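PDB 4HA6: pyridoxine 4-oxidase from Mesorhizobium loti, which catalyses the FAD-dependent oxidation of pyridoxine by molecular oxygen, as a member of the GMC oxidoreductase family, and is bound here to FAD and pyridoxamine. Local coordinates for residues G13-A18 with D197-K202; G225-S230 with A469-F474; D281-G286 with D456-V461; M317-A322 with E332-C337. All coordinates share one frame; numbering follows the deposited sequence.

Contact 1. Residues G13-A18 with D197-K202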
loop_
_atom_site.group_PDB
_atom_site.type_symbol
_atom_site.label_atom_id
_atom_site.label_comp_id
_atom_site.label_asym_id
_atom_site.label_seq_id
_atom_site.Cartn_x
_atom_site.Cartn_y
_atom_site.Cartn_z
ATOM N N GLY A 13 -11.008 6.555 0.748
ATOM C CA GLY A 13 -11.949 7.653 0.596
ATOM C C GLY A 13 -12.946 7.420 -0.530
ATOM O O GLY A 13 -14.124 7.722 -0.377
ATOM N N SER A 14 -12.483 6.908 -1.670
ATOM C CA SER A 14 -13.393 6.690 -2.801
ATOM C C SER A 14 -14.460 5.670 -2.419
ATOM O O SER A 14 -15.647 5.889 -2.680
ATOM C CB SER A 14 -12.629 6.221 -4.039
ATOM O OG SER A 14 -11.724 7.210 -4.480
ATOM N N LEU A 15 -14.033 4.583 -1.764
ATOM C CA LEU A 15 -14.947 3.536 -1.289
ATOM C C LEU A 15 -15.964 4.071 -0.295
ATOM O O LEU A 15 -17.134 3.667 -0.302
ATOM C CB LEU A 15 -14.168 2.380 -0.635
ATOM C CG LEU A 15 -14.939 1.103 -0.258
ATOM C CD1 LEU A 15 -13.986 -0.110 -0.291
ATOM C CD2 LEU A 15 -15.642 1.192 1.111
ATOM N N LEU A 16 -15.507 4.942 0.593
ATOM C CA LEU A 16 -16.369 5.455 1.654
ATOM C C LEU A 16 -17.397 6.437 1.117
ATOM O O LEU A 16 -18.576 6.354 1.457
ATOM C CB LEU A 16 -15.539 6.110 2.769
ATOM C CG LEU A 16 -14.958 5.146 3.807
ATOM C CD1 LEU A 16 -14.281 5.916 4.935
ATOM C CD2 LEU A 16 -16.035 4.248 4.362
ATOM N N ALA A 17 -16.942 7.384 0.301
ATOM C CA ALA A 17 -17.851 8.320 -0.362
ATOM C C ALA A 17 -19.043 7.581 -1.002
ATOM O O ALA A 17 -20.201 7.971 -0.821
ATOM C CB ALA A 17 -17.099 9.124 -1.402
ATOM N N ALA A 18 -18.749 6.514 -1.743
ATOM C CA ALA A 18 -19.801 5.677 -2.312
ATOM C C ALA A 18 -20.641 5.006 -1.220
ATOM O O ALA A 18 -21.869 5.151 -1.202
ATOM C CB ALA A 18 -19.209 4.638 -3.232
ATOM N N ASP A 197 -12.757 4.449 -10.042
ATOM C CA ASP A 197 -13.508 3.797 -11.115
ATOM C C ASP A 197 -14.573 2.853 -10.528
ATOM O O ASP A 197 -15.733 2.836 -10.946
ATOM C CB ASP A 197 -12.552 2.979 -12.003
ATOM C CG ASP A 197 -11.601 3.848 -12.811
ATOM O OD1 ASP A 197 -11.949 5.016 -13.101
ATOM O OD2 ASP A 197 -10.506 3.353 -13.171
ATOM N N ALA A 198 -14.164 2.055 -9.555
ATOM C CA ALA A 198 -15.044 1.017 -9.021
ATOM C C ALA A 198 -16.172 1.593 -8.164
ATOM O O ALA A 198 -17.302 1.125 -8.227
ATOM C CB ALA A 198 -14.219 0.000 -8.221
ATOM N N TRP A 199 -15.872 2.599 -7.349
ATOM C CA TRP A 199 -16.871 3.063 -6.394
ATOM C C TRP A 199 -17.514 4.387 -6.757
ATOM O O TRP A 199 -18.720 4.564 -6.549
ATOM C CB TRP A 199 -16.303 3.108 -4.976
ATOM C CG TRP A 199 -16.259 1.758 -4.331
ATOM C CD1 TRP A 199 -17.277 1.117 -3.663
ATOM C CD2 TRP A 199 -15.132 0.881 -4.286
ATOM N NE1 TRP A 199 -16.836 -0.114 -3.212
ATOM C CE2 TRP A 199 -15.527 -0.282 -3.589
ATOM C CE3 TRP A 199 -13.828 0.959 -4.784
ATOM C CZ2 TRP A 199 -14.659 -1.360 -3.385
ATOM C CZ3 TRP A 199 -12.962 -0.103 -4.560
ATOM C CH2 TRP A 199 -13.380 -1.243 -3.865
ATOM N N LEU A 200 -16.717 5.315 -7.285
ATOM C CA LEU A 200 -17.250 6.612 -7.703
ATOM C C LEU A 200 -17.744 6.557 -9.157
ATOM O O LEU A 200 -17.217 7.241 -10.030
ATOM C CB LEU A 200 -16.211 7.720 -7.489
ATOM C CG LEU A 200 -15.909 7.936 -6.004
ATOM C CD1 LEU A 200 -14.765 8.921 -5.771
ATOM C CD2 LEU A 200 -17.168 8.409 -5.302
ATOM N N THR A 201 -18.750 5.718 -9.401
ATOM C CA THR A 201 -19.363 5.581 -10.724
ATOM C C THR A 201 -20.201 6.827 -11.036
ATOM O O THR A 201 -20.404 7.679 -10.160
ATOM C CB THR A 201 -20.286 4.349 -10.773
ATOM O OG1 THR A 201 -21.446 4.580 -9.962
ATOM C CG2 THR A 201 -19.564 3.118 -10.244
ATOM N N LYS A 202 -20.673 6.937 -12.281
ATOM C CA LYS A 202 -21.517 8.064 -12.690
ATOM C C LYS A 202 -22.762 8.129 -11.826
ATOM O O LYS A 202 -23.160 9.199 -11.367
ATOM C CB LYS A 202 -21.931 7.942 -14.161
ATOM C CG LYS A 202 -20.871 8.390 -15.157
ATOM C CD LYS A 202 -21.477 9.278 -16.246
ATOM C CE LYS A 202 -22.628 8.591 -16.966
ATOM N NZ LYS A 202 -23.461 9.551 -17.750
#

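Contact 2. Residues G225-S230 with A469-F474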
loop_
_atom_site.group_PDB
_atom_site.type_symbol
_atom_site.label_atom_id
_atom_site.label_comp_id
_atom_site.label_asym_id
_atom_site.label_seq_id
_atom_site.Cartn_x
_atom_site.Cartn_y
_atom_site.Cartn_z
ATOM N N GLY A 225 -14.285 21.037 22.877
ATOM C CA GLY A 225 -14.383 19.954 23.840
ATOM C C GLY A 225 -13.800 18.659 23.284
ATOM O O GLY A 225 -12.680 18.640 22.764
ATOM N N ASN A 226 -14.556 17.571 23.377
ATOM C CA ASN A 226 -14.072 16.289 22.869
ATOM C C ASN A 226 -14.534 15.963 21.458
ATOM O O ASN A 226 -14.613 14.792 21.082
ATOM C CB ASN A 226 -14.465 15.159 23.803
ATOM C CG ASN A 226 -13.834 15.298 25.165
ATOM O OD1 ASN A 226 -12.689 15.745 25.286
ATOM N ND2 ASN A 226 -14.575 14.930 26.204
ATOM N N GLN A 227 -14.819 16.998 20.670
ATOM C CA GLN A 227 -15.262 16.792 19.297
ATOM C C GLN A 227 -14.544 17.692 18.312
ATOM O O GLN A 227 -14.124 18.809 18.665
ATOM C CB GLN A 227 -16.759 17.068 19.197
ATOM C CG GLN A 227 -17.631 16.049 19.897
ATOM C CD GLN A 227 -19.089 16.256 19.574
ATOM O OE1 GLN A 227 -19.618 17.350 19.751
ATOM N NE2 GLN A 227 -19.743 15.213 19.076
ATOM N N VAL A 228 -14.400 17.200 17.081
ATOM C CA VAL A 228 -14.027 18.049 15.958
ATOM C C VAL A 228 -15.279 18.823 15.545
ATOM O O VAL A 228 -16.323 18.215 15.248
ATOM C CB VAL A 228 -13.558 17.247 14.735
ATOM C CG1 VAL A 228 -13.325 18.198 13.568
ATOM C CG2 VAL A 228 -12.271 16.453 15.039
ATOM N N ARG A 229 -15.185 20.150 15.518
ATOM C CA ARG A 229 -16.351 20.980 15.226
ATOM C C ARG A 229 -16.380 21.392 13.762
ATOM O O ARG A 229 -17.445 21.412 13.123
ATOM C CB ARG A 229 -16.372 22.202 16.149
ATOM C CG ARG A 229 -17.448 23.232 15.827
ATOM C CD ARG A 229 -17.339 24.423 16.769
ATOM N NE ARG A 229 -18.311 25.484 16.497
ATOM C CZ ARG A 229 -18.004 26.655 15.942
ATOM N NH1 ARG A 229 -16.752 26.913 15.584
ATOM N NH2 ARG A 229 -18.946 27.570 15.740
ATOM N N SER A 230 -15.209 21.704 13.222
ATOM C CA SER A 230 -15.116 22.108 11.827
ATOM C C SER A 230 -13.760 21.755 11.230
ATOM O O SER A 230 -12.841 21.344 11.944
ATOM C CB SER A 230 -15.357 23.613 11.696
ATOM O OG SER A 230 -14.308 24.346 12.308
ATOM N N ALA A 469 -8.937 9.950 21.675
ATOM C CA ALA A 469 -9.125 11.160 22.481
ATOM C C ALA A 469 -10.364 11.984 22.129
ATOM O O ALA A 469 -10.633 12.991 22.784
ATOM C CB ALA A 469 -7.868 12.043 22.433
ATOM N N LEU A 470 -11.114 11.569 21.104
ATOM C CA LEU A 470 -12.263 12.357 20.639
ATOM C C LEU A 470 -13.492 11.498 20.297
ATOM O O LEU A 470 -13.379 10.291 20.084
ATOM C CB LEU A 470 -11.867 13.198 19.426
ATOM C CG LEU A 470 -10.832 14.300 19.666
ATOM C CD1 LEU A 470 -10.458 14.984 18.382
ATOM C CD2 LEU A 470 -11.331 15.316 20.658
ATOM N N ASP A 471 -14.664 12.123 20.234
ATOM C CA ASP A 471 -15.902 11.371 20.024
ATOM C C ASP A 471 -16.331 11.183 18.559
ATOM O O ASP A 471 -17.023 10.221 18.220
ATOM C CB ASP A 471 -17.049 12.021 20.808
ATOM C CG ASP A 471 -16.777 12.086 22.300
ATOM O OD1 ASP A 471 -17.189 13.089 22.925
ATOM O OD2 ASP A 471 -16.153 11.145 22.846
ATOM N N ASN A 472 -15.941 12.096 17.680
ATOM C CA ASN A 472 -16.531 12.079 16.349
ATOM C C ASN A 472 -15.502 12.100 15.233
ATOM O O ASN A 472 -15.815 12.539 14.118
ATOM C CB ASN A 472 -17.498 13.254 16.181
ATOM C CG ASN A 472 -16.784 14.579 16.172
ATOM O OD1 ASN A 472 -15.654 14.697 16.666
ATOM N ND2 ASN A 472 -17.425 15.588 15.597
ATOM N N LEU A 473 -14.287 11.629 15.532
ATOM C CA LEU A 473 -13.216 11.579 14.535
ATOM C C LEU A 473 -12.704 10.162 14.324
ATOM O O LEU A 473 -12.316 9.475 15.270
ATOM C CB LEU A 473 -12.065 12.510 14.941
ATOM C CG LEU A 473 -10.787 12.517 14.094
ATOM C CD1 LEU A 473 -11.055 13.008 12.696
ATOM C CD2 LEU A 473 -9.741 13.392 14.764
ATOM N N PHE A 474 -12.680 9.735 13.066
ATOM C CA PHE A 474 -12.240 8.387 12.734
ATOM C C PHE A 474 -11.062 8.440 11.753
ATOM O O PHE A 474 -10.902 9.420 11.017
ATOM C CB PHE A 474 -13.424 7.582 12.179
ATOM C CG PHE A 474 -14.641 7.608 13.083
ATOM C CD1 PHE A 474 -14.866 6.585 14.001
ATOM C CD2 PHE A 474 -15.533 8.679 13.043
ATOM C CE1 PHE A 474 -15.969 6.616 14.855
ATOM C CE2 PHE A 474 -16.640 8.712 13.888
ATOM C CZ PHE A 474 -16.854 7.679 14.790
#

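Contact 3. Residues D281-G286 with D456-V461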
loop_
_atom_site.group_PDB
_atom_site.type_symbol
_atom_site.label_atom_id
_atom_site.label_comp_id
_atom_site.label_asym_id
_atom_site.label_seq_id
_atom_site.Cartn_x
_atom_site.Cartn_y
_atom_site.Cartn_z
ATOM N N ASP A 281 -2.071 15.490 23.525
ATOM C CA ASP A 281 -0.771 14.826 23.428
ATOM C C ASP A 281 -0.957 13.330 23.133
ATOM O O ASP A 281 -1.317 12.551 24.014
ATOM C CB ASP A 281 0.044 15.061 24.706
ATOM C CG ASP A 281 1.408 14.391 24.663
ATOM O OD1 ASP A 281 1.889 14.071 23.555
ATOM O OD2 ASP A 281 2.014 14.187 25.737
ATOM N N MET A 282 -0.724 12.931 21.888
ATOM C CA MET A 282 -0.830 11.519 21.532
ATOM C C MET A 282 0.528 11.090 20.986
ATOM O O MET A 282 0.868 11.376 19.826
ATOM C CB MET A 282 -1.942 11.288 20.503
ATOM C CG MET A 282 -3.330 11.772 20.941
ATOM S SD MET A 282 -4.675 11.167 19.873
ATOM C CE MET A 282 -4.614 9.405 20.242
ATOM N N PRO A 283 1.338 10.458 21.846
ATOM C CA PRO A 283 2.734 10.144 21.508
ATOM C C PRO A 283 2.881 9.217 20.301
ATOM O O PRO A 283 3.921 9.253 19.668
ATOM C CB PRO A 283 3.251 9.460 22.771
ATOM C CG PRO A 283 2.446 10.121 23.886
ATOM C CD PRO A 283 1.067 10.326 23.291
ATOM N N ASP A 284 1.870 8.421 19.977
ATOM C CA ASP A 284 2.047 7.415 18.927
ATOM C C ASP A 284 1.630 7.861 17.522
ATOM O O ASP A 284 1.753 7.086 16.565
ATOM C CB ASP A 284 1.355 6.101 19.313
ATOM C CG ASP A 284 2.232 5.213 20.179
ATOM O OD1 ASP A 284 3.227 5.723 20.747
ATOM O OD2 ASP A 284 1.922 4.006 20.290
ATOM N N ILE A 285 1.142 9.099 17.395
ATOM C CA ILE A 285 0.801 9.625 16.075
ATOM C C ILE A 285 2.059 9.840 15.255
ATOM O O ILE A 285 2.981 10.556 15.678
ATOM C CB ILE A 285 -0.019 10.938 16.150
ATOM C CG1 ILE A 285 -1.466 10.620 16.543
ATOM C CG2 ILE A 285 -0.009 11.657 14.784
ATOM C CD1 ILE A 285 -2.329 11.839 16.826
ATOM N N GLY A 286 2.116 9.202 14.088
ATOM C CA GLY A 286 3.304 9.296 13.262
ATOM C C GLY A 286 4.303 8.173 13.499
ATOM O O GLY A 286 5.198 7.983 12.678
ATOM N N ASP A 456 -4.510 -0.928 23.496
ATOM C CA ASP A 456 -3.740 -0.343 24.597
ATOM C C ASP A 456 -3.999 1.166 24.674
ATOM O O ASP A 456 -4.426 1.771 23.680
ATOM C CB ASP A 456 -2.249 -0.669 24.417
ATOM C CG ASP A 456 -1.700 -0.174 23.084
ATOM O OD1 ASP A 456 -2.144 -0.686 22.036
ATOM O OD2 ASP A 456 -0.813 0.718 23.083
ATOM N N PRO A 457 -3.779 1.778 25.860
ATOM C CA PRO A 457 -4.216 3.169 26.075
ATOM C C PRO A 457 -3.598 4.181 25.124
ATOM O O PRO A 457 -4.279 5.162 24.800
ATOM C CB PRO A 457 -3.761 3.467 27.508
ATOM C CG PRO A 457 -3.751 2.129 28.184
ATOM C CD PRO A 457 -3.276 1.165 27.107
ATOM N N ASP A 458 -2.359 3.962 24.679
ATOM C CA ASP A 458 -1.719 4.938 23.795
ATOM C C ASP A 458 -1.787 4.645 22.281
ATOM O O ASP A 458 -1.129 5.315 21.489
ATOM C CB ASP A 458 -0.280 5.213 24.244
ATOM C CG ASP A 458 -0.214 6.223 25.377
ATOM O OD1 ASP A 458 -0.955 7.229 25.328
ATOM O OD2 ASP A 458 0.572 6.003 26.314
ATOM N N ALA A 459 -2.592 3.657 21.886
ATOM C CA ALA A 459 -2.905 3.442 20.471
ATOM C C ALA A 459 -3.581 4.699 19.932
ATOM O O ALA A 459 -4.215 5.440 20.700
ATOM C CB ALA A 459 -3.836 2.253 20.309
ATOM N N VAL A 460 -3.463 4.955 18.631
ATOM C CA VAL A 460 -4.099 6.153 18.066
ATOM C C VAL A 460 -5.597 5.994 17.860
ATOM O O VAL A 460 -6.376 6.906 18.209
ATOM C CB VAL A 460 -3.401 6.654 16.808
ATOM C CG1 VAL A 460 -4.115 7.916 16.249
ATOM C CG2 VAL A 460 -1.958 6.972 17.131
ATOM N N VAL A 461 -6.008 4.844 17.317
ATOM C CA VAL A 461 -7.432 4.530 17.231
ATOM C C VAL A 461 -7.771 3.221 17.930
ATOM O O VAL A 461 -6.890 2.377 18.171
ATOM C CB VAL A 461 -7.951 4.509 15.783
ATOM C CG1 VAL A 461 -7.732 5.860 15.149
ATOM C CG2 VAL A 461 -7.251 3.415 14.957
HETATM O O HOH W 1 -0.719 7.992 21.264
#

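Contact 4. Residues M317-A322 with E332-C337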
loop_
_atom_site.group_PDB
_atom_site.type_symbol
_atom_site.label_atom_id
_atom_site.label_comp_id
_atom_site.label_asym_id
_atom_site.label_seq_id
_atom_site.Cartn_x
_atom_site.Cartn_y
_atom_site.Cartn_z
ATOM N N MET A 317 4.784 -12.455 -8.081
ATOM C CA MET A 317 5.450 -12.575 -6.786
ATOM C C MET A 317 5.367 -14.009 -6.337
ATOM O O MET A 317 4.297 -14.627 -6.433
ATOM C CB MET A 317 4.738 -11.743 -5.721
ATOM C CG MET A 317 4.708 -10.269 -5.977
ATOM S SD MET A 317 6.373 -9.724 -6.264
ATOM C CE MET A 317 6.203 -9.393 -8.022
ATOM N N ALA A 318 6.479 -14.535 -5.830
ATOM C CA ALA A 318 6.472 -15.841 -5.191
ATOM C C ALA A 318 6.792 -15.642 -3.714
ATOM O O ALA A 318 7.940 -15.356 -3.365
ATOM C CB ALA A 318 7.502 -16.756 -5.833
ATOM N N TYR A 319 5.779 -15.773 -2.857
ATOM C CA TYR A 319 5.983 -15.721 -1.411
ATOM C C TYR A 319 6.373 -17.102 -0.897
ATOM O O TYR A 319 5.920 -18.115 -1.434
ATOM C CB TYR A 319 4.703 -15.234 -0.722
ATOM C CG TYR A 319 4.297 -13.887 -1.245
ATOM C CD1 TYR A 319 4.847 -12.734 -0.702
ATOM C CD2 TYR A 319 3.417 -13.763 -2.317
ATOM C CE1 TYR A 319 4.502 -11.481 -1.185
ATOM C CE2 TYR A 319 3.065 -12.505 -2.820
ATOM C CZ TYR A 319 3.629 -11.369 -2.243
ATOM O OH TYR A 319 3.331 -10.099 -2.708
ATOM N N MET A 320 7.197 -17.148 0.148
ATOM C CA MET A 320 7.683 -18.428 0.651
ATOM C C MET A 320 8.277 -18.286 2.051
ATOM O O MET A 320 8.428 -17.176 2.581
ATOM C CB MET A 320 8.726 -19.006 -0.320
ATOM C CG MET A 320 9.983 -18.136 -0.470
ATOM S SD MET A 320 11.009 -18.479 -1.938
ATOM C CE MET A 320 10.097 -17.600 -3.206
ATOM N N ARG A 321 8.622 -19.414 2.653
ATOM C CA ARG A 321 9.319 -19.368 3.918
ATOM C C ARG A 321 10.772 -19.029 3.596
ATOM O O ARG A 321 11.234 -19.234 2.467
ATOM C CB ARG A 321 9.188 -20.706 4.658
ATOM C CG ARG A 321 7.734 -21.103 4.971
ATOM C CD ARG A 321 7.074 -20.171 5.995
ATOM N NE ARG A 321 7.637 -20.378 7.322
ATOM C CZ ARG A 321 7.266 -19.711 8.411
ATOM N NH1 ARG A 321 6.313 -18.784 8.340
ATOM N NH2 ARG A 321 7.854 -19.972 9.573
ATOM N N ALA A 322 11.485 -18.482 4.568
ATOM C CA ALA A 322 12.864 -18.072 4.338
ATOM C C ALA A 322 13.859 -19.241 4.253
ATOM O O ALA A 322 14.962 -19.058 3.745
ATOM C CB ALA A 322 13.298 -17.092 5.399
ATOM N N GLU A 332 7.596 -15.365 4.654
ATOM C CA GLU A 332 8.653 -14.604 5.322
ATOM C C GLU A 332 9.451 -13.776 4.313
ATOM O O GLU A 332 9.960 -12.704 4.638
ATOM C CB GLU A 332 9.607 -15.534 6.081
ATOM C CG GLU A 332 8.931 -16.402 7.112
ATOM C CD GLU A 332 9.923 -17.272 7.851
ATOM O OE1 GLU A 332 10.633 -18.071 7.187
ATOM O OE2 GLU A 332 9.996 -17.142 9.093
ATOM N N ILE A 333 9.575 -14.284 3.089
ATOM C CA ILE A 333 10.254 -13.541 2.029
ATOM C C ILE A 333 9.437 -13.627 0.745
ATOM O O ILE A 333 8.432 -14.348 0.680
ATOM C CB ILE A 333 11.702 -14.060 1.763
ATOM C CG1 ILE A 333 11.677 -15.542 1.367
ATOM C CG2 ILE A 333 12.621 -13.841 2.961
ATOM C CD1 ILE A 333 13.061 -16.181 1.227
ATOM N N VAL A 334 9.876 -12.895 -0.273
ATOM C CA VAL A 334 9.216 -12.887 -1.574
ATOM C C VAL A 334 10.275 -12.682 -2.652
ATOM O O VAL A 334 11.251 -11.955 -2.441
ATOM C CB VAL A 334 8.150 -11.761 -1.665
ATOM C CG1 VAL A 334 8.765 -10.413 -1.350
ATOM C CG2 VAL A 334 7.479 -11.746 -3.054
ATOM N N VAL A 335 10.118 -13.370 -3.779
ATOM C CA VAL A 335 10.962 -13.134 -4.944
ATOM C C VAL A 335 10.019 -12.917 -6.109
ATOM O O VAL A 335 9.170 -13.763 -6.375
ATOM C CB VAL A 335 11.894 -14.328 -5.265
ATOM C CG1 VAL A 335 12.608 -14.097 -6.590
ATOM C CG2 VAL A 335 12.904 -14.542 -4.148
ATOM N N GLY A 336 10.146 -11.786 -6.787
ATOM C CA GLY A 336 9.218 -11.444 -7.854
ATOM C C GLY A 336 9.911 -11.372 -9.200
ATOM O O GLY A 336 11.101 -11.039 -9.283
ATOM N N CYS A 337 9.181 -11.695 -10.260
ATOM C CA CYS A 337 9.766 -11.661 -11.591
ATOM C C CYS A 337 9.489 -10.323 -12.275
ATOM O O CYS A 337 8.362 -10.070 -12.696
ATOM C CB CYS A 337 9.211 -12.805 -12.439
ATOM S SG CYS A 337 9.880 -12.821 -14.113
#

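Contact 1. Residues G13-A18 with D197-K202
The indole of Trp199 packs against helix 11-20, whose first residues bind FAD, and takes Leu15 over one face, the densest part of this contact. Leu15 holds CG anti to its backbone N (chi1 -171°), so its branch runs side by side with Trp199 and points the same way. CD1 sits 3.8 Å from the centroid of the six-membered ring, 27° off the normal, a CH-pi contact whose closest approach is Leu15 CD1 to Trp199 CZ2 at 3.4 Å. Ala18, one turn further along, meets the indole at its edge, and its CB lies 3.7 Å from Trp199 CB. Its small methyl lets the backbone of Trp199 come close, with Ala18 CB 3.4 Å from Trp199 O. Leu200 works more loosely: CD2 reaches Ala17 CB at 4.0 Å, while CD1 lies 3.7 Å from Ser14 OG, whose hydroxyl is hydrogen-bonded to Gly10 O, just ahead of the helix. Beyond Leu200, the centre of an inverse gamma turn, the second segment turns away from helix 11-20; Thr201 N-caps the next helix and Lys202 reaches solvent. The contact thus sets helix 195-199 against the helix that follows the first strand of the Rossmann-type fold and carries Gly13 of a probable GxGxxG dinucleotide-binding motif. Helix 490-506 packs on Leu15 and Leu16, and strand 28-31 brings Leu30 against Ala17 and Leu200.

Contact 2. Residues G225-S230 with A469-F474
A three-stranded antiparallel sheet meets the edge of the parallel Rossmann-type sheet here: the turn 225-226 and the start of strand 227-235 dock on the residues leading into strand 473-475. The key group is the carboxamide of Asn472, which pairs with the backbone of Val228 much as a neighbouring strand would. Asn472 CG sits between its backbone N and carbonyl carbon, the crowded position (chi1 68°), and this turns the amide toward the strand. Its OD1 receives Val228 N at 2.8 Å on an in-plane lone pair. Its ND2 gives a nearly straight bond (172°) to Val228 O at 2.9 Å, again on an in-plane lone pair. One residue earlier, Asp471 N donates to Asn226 O at 2.8 Å almost along the C=O axis. Beneath these bonds Val228 CG2 packs on Leu473 CB at 3.9 Å and on Leu470 CD1 at 4.1 Å, while Leu470 CD2 lies 3.4 Å from Asn226 O. Toward solvent, the exposed Gln227 crosses Asn472 at about a right angle, and Asp471 OD1 comes 3.5 Å from Asn226 CB. Asn472 ND2 also bonds Asp245 O, just before strand 246-249. With both ends of the carboxamide engaged and ND2 serving two carbonyls, the amide's rotation is fixed, and one buried side chain ties the two sheets together by directional bonds to backbone rather than by charge.

Contact 3. Residues D281-G286 with D456-V461
Val460 puts CG1 anti to its backbone N (chi1 180°) and CG2 anti to its carbonyl carbon, while Ile285 swings CG1 anti to its own carbonyl carbon (chi1 -76°); the two branches then cross at about a right angle. Met282 runs out from its backbone and bends at chi3 (67°), which lays its methyl beside Val460. The contact joins two loops, each with a type I beta turn, Met282 to Ile285 after strand 280-281 and Asp456 to Ala459 on the way to strand 473-475, Val460 coming just after the second. Inside, Ile285 CG1 packs on Val460 CG2 at 3.7 Å, and Met282 CE lies 3.7 Å from Val460 O. Val460 CG2 also rests 3.7 Å from the carbonyl carbon of Asp284, so one branch covers the end of the first turn. The same apolar layer continues onto helix 252-262 through Ile285 and onto Leu467 through Met282 and Val460. Toward solvent the contact turns polar. Asp284 CB comes 3.4 Å from Asp458 O, and its OD2 is paired with Arg452, which also binds Asp456 OD2; this shared arginine probably offsets the repulsion between the two carboxylates, whose OD2 atoms stand 5.1 Å apart. The remaining link is a single water: Asp284 N donates to it at 2.9 Å, and it donates in turn to Asp458 O at 2.7 Å.

Contact 4. Residues M317-A322 with E332-C337
Two successive N-H groups converge on a single carbonyl here: Met320 O accepts from Ile333 N at 3.2 Å, in the carbonyl plane, and from Glu332 N at 2.9 Å, above that plane. This is a classic beta bulge, Glu332 and Ile333 both opposite Met320, ending an otherwise regular antiparallel pair. Glu332 reaches across to the residues after the first strand. Its OE1 uses the anti lone pair to take Ala322 N at 2.8 Å, while its carboxylate lies flat over the Arg321 guanidinium, the planes only 5° apart. That salt bridge (Arg321 NH2 to Glu332 OE2, 3.6 Å) rests on charge alone, since no N-H points at the oxygen; Arg321 NH1 bonds Gln330 O instead. On one face of the sheet Val334 CG2 sits over one face of the Tyr319 ring, offset toward the rim, 3.9 Å from its centroid. Met317 bends at chi2 and chi3, bringing CE to 3.7 Å from Gly336 CA, where no side chain intervenes. On the other face Met320 CG meets Ile333 CG1 at 3.6 Å, and helix 392-409 covers Ile333 and Val335. Strands 314-320 and 333-338 form a beta hairpin in the large antiparallel sheet, consistent with the substrate-binding domain of GMC oxidoreductases; Ser314 lines the pyridoxamine pocket, and the Met317 side chain comes within about 5 Å of the ligand (nearest atoms).

How the contacts relate
Contacts 1 and 4 are buried, contacts 2 and 3 partly exposed. Contacts 1, 2 and 3 belong to the FAD-binding side, contact 4 to the substrate side, and contacts 1 and 4 lie on opposite sides of the chain's centre. Contact 1 is apolar and aromatic, a helix against the end of another and the turn after it, whereas contact 4 rests on regular strand pairing with a polar end at the bulge. Contact 2 holds its pieces by an asparagine amide, contact 3 by a water, apolar side chains and two aspartates that share an arginine. Contacts 2 and 3 touch, Ala469 CB lying 4.2 Å from Met282 SD, and both join N-terminal to C-terminal family regions.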